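Putative monooxygenase (Fusobacterium nucleatum subsp. nucleatum, PDB 3MCS) probably acts as a monooxygenase of the antibiotic biosynthesis monooxygenase (ABM) type, although its substrate is not established. Local coordinates at residues 6-11 / 97-102; 43-48 / 59-64; 149-154 / 163-168. One frame throughout, in Å; residues are numbered along the deposited sequence.

Contact 1: 6-11 / 97-102; sequences PILNVY and IDVQIA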
# COMPACT_ATOMS: atom_id res chain seq x y z
N PRO A 6 5.00 -11.29 -7.89
CA PRO A 6 3.77 -10.63 -7.46
C PRO A 6 3.59 -9.22 -8.05
O PRO A 6 4.54 -8.48 -8.20
CB PRO A 6 3.92 -10.56 -5.94
CG PRO A 6 5.39 -10.64 -5.69
CD PRO A 6 5.95 -11.48 -6.79
N ILE A 7 2.35 -8.88 -8.39
CA ILE A 7 2.04 -7.57 -8.94
C ILE A 7 1.44 -6.71 -7.85
O ILE A 7 0.42 -7.04 -7.31
CB ILE A 7 1.04 -7.63 -10.12
CG1 ILE A 7 1.49 -8.66 -11.19
CG2 ILE A 7 0.90 -6.27 -10.73
CD1 ILE A 7 2.89 -8.42 -11.77
N LEU A 8 2.12 -5.61 -7.53
CA LEU A 8 1.71 -4.63 -6.53
C LEU A 8 1.59 -3.25 -7.19
O LEU A 8 2.62 -2.67 -7.63
CB LEU A 8 2.74 -4.55 -5.42
CG LEU A 8 2.50 -3.52 -4.32
CD1 LEU A 8 1.15 -3.73 -3.68
CD2 LEU A 8 3.59 -3.62 -3.27
N ASN A 9 0.35 -2.76 -7.28
CA ASN A 9 0.03 -1.48 -7.87
C ASN A 9 -0.69 -0.61 -6.83
O ASN A 9 -1.56 -1.08 -6.11
CB ASN A 9 -0.87 -1.67 -9.10
CG ASN A 9 -0.17 -2.39 -10.24
OD1 ASN A 9 1.07 -2.39 -10.35
ND2 ASN A 9 -0.97 -2.99 -11.14
N VAL A 10 -0.30 0.66 -6.75
CA VAL A 10 -0.89 1.61 -5.83
C VAL A 10 -1.50 2.71 -6.66
O VAL A 10 -0.78 3.44 -7.33
CB VAL A 10 0.14 2.20 -4.90
CG1 VAL A 10 -0.48 3.27 -4.05
CG2 VAL A 10 0.76 1.12 -4.02
N TYR A 11 -2.82 2.80 -6.66
CA TYR A 11 -3.55 3.80 -7.43
C TYR A 11 -4.02 4.96 -6.54
O TYR A 11 -4.52 4.72 -5.45
CB TYR A 11 -4.79 3.16 -8.04
CG TYR A 11 -4.47 1.99 -8.91
CD1 TYR A 11 -4.12 2.17 -10.24
CD2 TYR A 11 -4.54 0.69 -8.42
CE1 TYR A 11 -3.82 1.09 -11.05
CE2 TYR A 11 -4.25 -0.40 -9.23
CZ TYR A 11 -3.89 -0.19 -10.54
OH TYR A 11 -3.58 -1.24 -11.34
N ILE A 97 4.96 -1.44 -8.66
CA ILE A 97 6.10 -1.71 -7.76
C ILE A 97 6.77 -3.08 -7.81
O ILE A 97 6.11 -4.10 -7.75
CB ILE A 97 5.61 -1.48 -6.31
CG1 ILE A 97 4.92 -0.12 -6.21
CG2 ILE A 97 6.77 -1.59 -5.34
CD1 ILE A 97 4.25 0.13 -4.91
N ASP A 98 8.09 -3.12 -7.91
CA ASP A 98 8.82 -4.38 -7.85
C ASP A 98 8.85 -4.72 -6.37
O ASP A 98 9.53 -4.03 -5.59
CB ASP A 98 10.24 -4.29 -8.41
CG ASP A 98 10.30 -4.37 -9.95
OD1 ASP A 98 9.39 -4.95 -10.61
OD2 ASP A 98 11.31 -3.89 -10.51
N VAL A 99 8.11 -5.75 -5.98
CA VAL A 99 8.01 -6.11 -4.56
C VAL A 99 9.32 -6.69 -4.03
O VAL A 99 9.88 -7.61 -4.64
CB VAL A 99 6.91 -7.14 -4.33
CG1 VAL A 99 6.79 -7.46 -2.84
CG2 VAL A 99 5.61 -6.61 -4.86
N GLN A 100 9.82 -6.14 -2.92
CA GLN A 100 11.06 -6.66 -2.29
C GLN A 100 10.66 -7.54 -1.14
O GLN A 100 11.20 -8.65 -0.99
CB GLN A 100 11.95 -5.54 -1.80
CG GLN A 100 12.57 -4.74 -2.92
CD GLN A 100 13.70 -5.48 -3.65
OE1 GLN A 100 14.32 -6.40 -3.11
NE2 GLN A 100 13.97 -5.05 -4.87
N ILE A 101 9.75 -7.03 -0.31
CA ILE A 101 9.17 -7.76 0.79
C ILE A 101 7.67 -7.49 0.85
O ILE A 101 7.23 -6.34 0.76
CB ILE A 101 9.75 -7.37 2.13
CG1 ILE A 101 11.26 -7.53 2.13
CG2 ILE A 101 9.12 -8.23 3.20
CD1 ILE A 101 11.88 -7.21 3.46
N ALA A 102 6.89 -8.56 0.96
CA ALA A 102 5.46 -8.47 1.13
C ALA A 102 5.07 -9.55 2.15
O ALA A 102 5.19 -10.75 1.87
CB ALA A 102 4.73 -8.66 -0.19
O HOH W 1 6.95 -7.75 -7.79

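Contact 2: 43-48 / 59-64; sequences GLFAAT and VEIYND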
# COMPACT_ATOMS: atom_id res chain seq x y z
N GLY A 43 -5.00 -9.34 -2.14
CA GLY A 43 -5.55 -8.36 -1.25
C GLY A 43 -5.78 -7.01 -1.91
O GLY A 43 -5.11 -6.64 -2.87
N LEU A 44 -6.79 -6.30 -1.40
CA LEU A 44 -7.11 -4.94 -1.85
C LEU A 44 -7.28 -4.07 -0.61
O LEU A 44 -7.88 -4.50 0.36
CB LEU A 44 -8.34 -4.87 -2.78
CG LEU A 44 -7.96 -5.14 -4.24
CD1 LEU A 44 -7.79 -6.59 -4.46
CD2 LEU A 44 -9.01 -4.60 -5.18
N PHE A 45 -6.74 -2.86 -0.65
CA PHE A 45 -6.76 -1.98 0.49
C PHE A 45 -7.13 -0.57 0.09
O PHE A 45 -6.36 0.11 -0.53
CB PHE A 45 -5.37 -2.00 1.11
CG PHE A 45 -4.83 -3.38 1.33
CD1 PHE A 45 -4.23 -4.09 0.31
CD2 PHE A 45 -4.92 -3.98 2.58
CE1 PHE A 45 -3.74 -5.37 0.51
CE2 PHE A 45 -4.43 -5.27 2.79
CZ PHE A 45 -3.84 -5.96 1.75
N ALA A 46 -8.34 -0.14 0.40
CA ALA A 46 -8.78 1.22 0.09
C ALA A 46 -8.66 2.10 1.32
O ALA A 46 -9.16 1.75 2.38
CB ALA A 46 -10.22 1.21 -0.40
N ALA A 47 -7.99 3.24 1.17
CA ALA A 47 -7.81 4.21 2.24
C ALA A 47 -8.00 5.61 1.68
O ALA A 47 -8.15 5.78 0.47
CB ALA A 47 -6.42 4.08 2.83
N THR A 48 -7.98 6.62 2.54
CA THR A 48 -8.19 8.00 2.13
C THR A 48 -7.26 8.94 2.88
O THR A 48 -7.00 8.73 4.06
CB THR A 48 -9.66 8.46 2.42
OG1 THR A 48 -10.60 7.54 1.89
CG2 THR A 48 -9.92 9.79 1.82
N VAL A 59 -4.40 0.19 -2.69
CA VAL A 59 -3.27 -0.70 -2.85
C VAL A 59 -3.87 -2.02 -3.32
O VAL A 59 -4.73 -2.55 -2.66
CB VAL A 59 -2.52 -0.88 -1.54
CG1 VAL A 59 -1.34 -1.84 -1.69
CG2 VAL A 59 -2.05 0.48 -1.04
N GLU A 60 -3.42 -2.52 -4.47
CA GLU A 60 -3.93 -3.74 -5.06
C GLU A 60 -2.76 -4.70 -5.28
O GLU A 60 -1.75 -4.29 -5.84
CB GLU A 60 -4.63 -3.45 -6.40
CG GLU A 60 -5.87 -2.53 -6.33
CD GLU A 60 -6.63 -2.36 -7.70
OE1 GLU A 60 -6.29 -2.94 -8.75
OE2 GLU A 60 -7.61 -1.63 -7.76
N ILE A 61 -2.90 -5.96 -4.85
CA ILE A 61 -1.83 -6.95 -4.98
C ILE A 61 -2.35 -8.27 -5.50
O ILE A 61 -3.34 -8.82 -5.00
CB ILE A 61 -1.03 -7.13 -3.66
CG1 ILE A 61 0.21 -8.01 -3.90
CG2 ILE A 61 -1.93 -7.63 -2.55
CD1 ILE A 61 1.18 -8.02 -2.71
N TYR A 62 -1.68 -8.76 -6.53
CA TYR A 62 -2.07 -9.99 -7.23
C TYR A 62 -0.94 -10.99 -7.31
O TYR A 62 0.24 -10.65 -7.20
CB TYR A 62 -2.57 -9.65 -8.63
CG TYR A 62 -3.67 -8.63 -8.63
CD1 TYR A 62 -3.39 -7.28 -8.61
CD2 TYR A 62 -5.00 -9.01 -8.63
CE1 TYR A 62 -4.40 -6.34 -8.60
CE2 TYR A 62 -6.02 -8.07 -8.63
CZ TYR A 62 -5.71 -6.74 -8.62
OH TYR A 62 -6.69 -5.77 -8.61
N ASN A 63 -1.31 -12.23 -7.57
CA ASN A 63 -0.34 -13.29 -7.54
C ASN A 63 0.58 -13.25 -8.74
O ASN A 63 1.75 -13.61 -8.62
CB ASN A 63 -1.08 -14.63 -7.42
CG ASN A 63 -0.39 -15.60 -6.48
OD1 ASN A 63 0.84 -15.74 -6.49
ND2 ASN A 63 -1.18 -16.29 -5.67
N ASP A 64 0.07 -12.81 -9.90
CA ASP A 64 0.86 -12.70 -11.15
C ASP A 64 0.16 -11.80 -12.18
O ASP A 64 -0.99 -11.42 -11.97
CB ASP A 64 1.17 -14.07 -11.75
CG ASP A 64 -0.07 -14.83 -12.21
OD1 ASP A 64 -1.12 -14.23 -12.54
OD2 ASP A 64 0.03 -16.06 -12.27

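Contact 3: 149-154 / 163-168; sequences LVYLGT and CLFEVY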
# COMPACT_ATOMS: atom_id res chain seq x y z
N LEU A 149 0.60 -5.87 8.48
CA LEU A 149 1.04 -5.93 7.07
C LEU A 149 2.18 -4.97 6.76
O LEU A 149 2.21 -3.87 7.27
CB LEU A 149 -0.17 -5.61 6.16
CG LEU A 149 -0.08 -5.50 4.65
CD1 LEU A 149 -1.47 -5.57 4.03
CD2 LEU A 149 0.61 -4.24 4.21
N VAL A 150 3.13 -5.41 5.94
CA VAL A 150 4.19 -4.55 5.45
C VAL A 150 4.46 -4.93 3.99
O VAL A 150 4.83 -6.07 3.72
CB VAL A 150 5.51 -4.63 6.28
CG1 VAL A 150 5.28 -4.15 7.69
CG2 VAL A 150 6.11 -6.04 6.29
N TYR A 151 4.20 -4.01 3.06
CA TYR A 151 4.58 -4.24 1.67
C TYR A 151 5.66 -3.22 1.32
O TYR A 151 5.42 -2.01 1.42
CB TYR A 151 3.42 -4.11 0.67
CG TYR A 151 2.24 -5.05 0.84
CD1 TYR A 151 2.34 -6.28 1.51
CD2 TYR A 151 1.03 -4.75 0.21
CE1 TYR A 151 1.25 -7.14 1.63
CE2 TYR A 151 -0.06 -5.60 0.32
CZ TYR A 151 0.05 -6.80 1.01
OH TYR A 151 -1.05 -7.64 1.10
N LEU A 152 6.84 -3.70 0.94
CA LEU A 152 7.97 -2.84 0.61
C LEU A 152 8.46 -3.14 -0.78
O LEU A 152 8.74 -4.30 -1.12
CB LEU A 152 9.13 -3.09 1.59
CG LEU A 152 10.44 -2.34 1.32
CD1 LEU A 152 10.29 -0.83 1.53
CD2 LEU A 152 11.52 -2.87 2.21
N GLY A 153 8.59 -2.10 -1.60
CA GLY A 153 9.08 -2.28 -2.96
C GLY A 153 9.60 -1.01 -3.60
O GLY A 153 9.57 0.05 -2.98
N THR A 154 10.08 -1.14 -4.83
CA THR A 154 10.64 -0.01 -5.56
C THR A 154 9.82 0.27 -6.81
O THR A 154 9.32 -0.64 -7.46
CB THR A 154 12.12 -0.26 -5.89
OG1 THR A 154 12.26 -1.47 -6.65
CG2 THR A 154 12.93 -0.41 -4.60
N CYS A 163 8.66 2.40 -1.86
CA CYS A 163 7.27 2.57 -1.44
C CYS A 163 6.93 1.59 -0.36
O CYS A 163 7.07 0.38 -0.58
CB CYS A 163 6.31 2.31 -2.60
SG CYS A 163 6.51 3.45 -3.99
N LEU A 164 6.46 2.10 0.78
CA LEU A 164 6.12 1.25 1.94
C LEU A 164 4.68 1.43 2.40
O LEU A 164 4.29 2.50 2.84
CB LEU A 164 7.06 1.57 3.10
CG LEU A 164 6.84 0.68 4.32
CD1 LEU A 164 7.13 -0.76 3.93
CD2 LEU A 164 7.71 1.11 5.53
N PHE A 165 3.90 0.36 2.29
CA PHE A 165 2.53 0.33 2.78
C PHE A 165 2.51 -0.56 3.98
O PHE A 165 3.03 -1.66 3.93
CB PHE A 165 1.57 -0.22 1.74
CG PHE A 165 0.13 -0.22 2.19
CD1 PHE A 165 -0.53 0.98 2.45
CD2 PHE A 165 -0.58 -1.41 2.32
CE1 PHE A 165 -1.86 1.00 2.84
CE2 PHE A 165 -1.93 -1.41 2.70
CZ PHE A 165 -2.56 -0.20 2.98
N GLU A 166 1.91 -0.09 5.06
CA GLU A 166 1.88 -0.87 6.30
C GLU A 166 0.59 -0.66 7.07
O GLU A 166 0.10 0.45 7.16
CB GLU A 166 3.12 -0.55 7.15
CG GLU A 166 3.43 0.93 7.30
CD GLU A 166 4.76 1.21 8.01
OE1 GLU A 166 5.39 0.26 8.56
OE2 GLU A 166 5.16 2.40 8.03
N VAL A 167 0.05 -1.75 7.60
CA VAL A 167 -1.18 -1.72 8.37
C VAL A 167 -0.89 -2.23 9.78
O VAL A 167 -0.15 -3.18 9.93
CB VAL A 167 -2.26 -2.55 7.68
CG1 VAL A 167 -3.53 -2.53 8.48
CG2 VAL A 167 -2.50 -2.02 6.25
N TYR A 168 -1.46 -1.57 10.80
CA TYR A 168 -1.29 -1.90 12.22
C TYR A 168 -2.65 -2.15 12.88
O TYR A 168 -3.68 -1.67 12.41
CB TYR A 168 -0.55 -0.77 12.93
CG TYR A 168 0.86 -0.55 12.44
CD1 TYR A 168 1.11 0.20 11.31
CD2 TYR A 168 1.95 -1.11 13.10
CE1 TYR A 168 2.39 0.38 10.82
CE2 TYR A 168 3.26 -0.93 12.62
CZ TYR A 168 3.46 -0.18 11.47
OH TYR A 168 4.75 0.02 10.98

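Contact 1: 6-11 / 97-102
Strands 7-11 and 97-99 run in opposite senses but splay, with 139° between their directions and 6.3 Å between their axes at closest approach, so they share little backbone pairing. One direct hydrogen bond joins them: Ile97 N donates to Leu8 O at 2.8 Å, lying almost exactly along the C=O axis. Farther along, where the strands part, a water bridges them, donating to Pro6 O at 2.6 Å and accepting from Val99 N at 2.9 Å. Proline has no N-H to offer, but its carbonyl is fully able to take this bond.

The rest is hydrocarbon packing. Leu8 holds CG anti to its backbone N (chi1 177°) and lies alongside Ile97, both pointing the same way, with Leu8 CG 4.1 Å from Ile97 CD1. Ile97 carries CG1 beside its own N and extends CD1 (chi2 172°) past Leu8 to meet Val10 CG2 at 3.7 Å. Val99 crosses Leu8 at about a right angle, its CG2 branch reaching Leu8 CB at 3.6 Å, while Pro6 CG comes obliquely against Val99 CB. Beta-branched Ile97, Val99 and Val10 suit extended backbone, and their methyls pack against Leu8 and each other where backbone pairing is sparse.

Just past Val99 the strand bends at Gln100, and a classic beta bulge sets Gln100 and Ile101 together opposite Leu152. Strand 7-15 is flanked on its other edge by strand 55-62, whose Val59 and Ile61 touch Leu8, while strand 91-104 is bonded to strand 147-155 and Tyr151 also reaches Leu8. Tyr215 of strand 214-216 packs on Pro6 and Val99, and helix 127-143 meets Gln100 and Ile101 past the bend.

Contact 2: 43-48 / 59-64
Phe45 holds CG anti to its carbonyl carbon (chi1 -50°), which turns the ring back along its strand toward Gly43; the glycine, lacking a side chain, leaves room for it. The ring presents its edge to the neighbouring strand, with Val59 O in plane, 3.4 Å from Phe45 CD1, and Ile61 CG2 also near the edge. Ile61 sets CG1 anti to N (chi1 -171°), so CG2 takes the crowded position between N and carbonyl carbon and settles beside Gly43. On the other face, Leu44 and Glu60 both carry CG beside their backbone N and cross obliquely, Leu44 CD2 lying 3.9 Å from Glu60 CG.

The antiparallel backbone beneath is mostly regular. Phe45 N to Val59 O and Val59 N to Phe45 O are both 2.9 Å. Gly43 O receives Ile61 N at 3.0 Å, while the return bond from Gly43 N to Ile61 O is weak. Leu44 and Glu60 form the non-hydrogen-bonded pair between them.

Glu60 is buried, and its carboxylate is met by two phenols: Tyr62 OH donates to OE1 from two residues along, though this hydroxyl is less surely placed, and Tyr30 of helix 20-37 bonds OE2. The hairpin pairs an apolar face with one where a leucine shields the carboxylate's stem; such burial could raise the acid's pKa, while the phenols would help stabilise its charge.

Contact 3: 149-154 / 163-168
Six backbone hydrogen bonds knit these strands into a regular antiparallel hairpin, their directions 179° apart. Leu149 with Val167, Tyr151 with Phe165 and Gly153 with Cys163 are the hydrogen-bonded pairs. The straightest bond runs from Tyr151 N to Phe165 O at 2.8 Å, with 174° at the proton. Leu149 and Val167 pair less neatly: Leu149 N to Val167 O is the most bent, and for Val167 N to Leu149 O the donor sits above the carbonyl plane. Between these pairs CA-H groups lean on carbonyls, as where Glu166 CA approaches Leu149 O at 3.2 Å.

Apolar contacts fill both faces. With CG anti to N, Leu149 carries CD1 on as the extended branch and turns the other methyl, CD2, to the rings: CD2 lies 3.7 Å above the plane of Tyr151, over the ring centre, a CH-pi geometry, and 3.6 Å from Phe165 CD2. Tyr151 CD2 in turn approaches the edge of the Phe165 ring. On the opposite face Leu152 and Leu164 cross obliquely, Leu164 CD1 lying 3.9 Å from Leu152 CB; leucine suits this face because helix 127-143 covers Leu152 with Ile134 and Val138.

Polar side chains add two bonds. Tyr168 OH donates to Glu166 OE1 at 2.5 Å, arriving from above the carboxylate plane, and Tyr151 OH is hydrogen-bonded to Asp104 OD2. Tyr151 therefore serves doubly, as floor for a leucine methyl and as an acid's partner; the Tyr168 phenol probably eases the cost of burying the Glu166 carboxylate.

How the contacts relate
Contact 2 falls within the chain span bounded by contact 1, and contact 3 follows both. All three belong to one curled antiparallel sheet: contact 1 lies about 9 Å, centre to centre, from each of the others, while contacts 2 and 3 are about 11 Å apart. Strand 7-15 pairs with 55-62 and strand 91-104 with 147-155, so contact 1 bridges the two hairpins. Inside, Phe45 meets Phe165 edge-to-face and also packs on Leu149. The hairpins come from the two ABM-type halves of the chain and both carry a Glu-X-Tyr pattern, consistent with one chain building the alpha+beta barrel that single-domain relatives form as dimers.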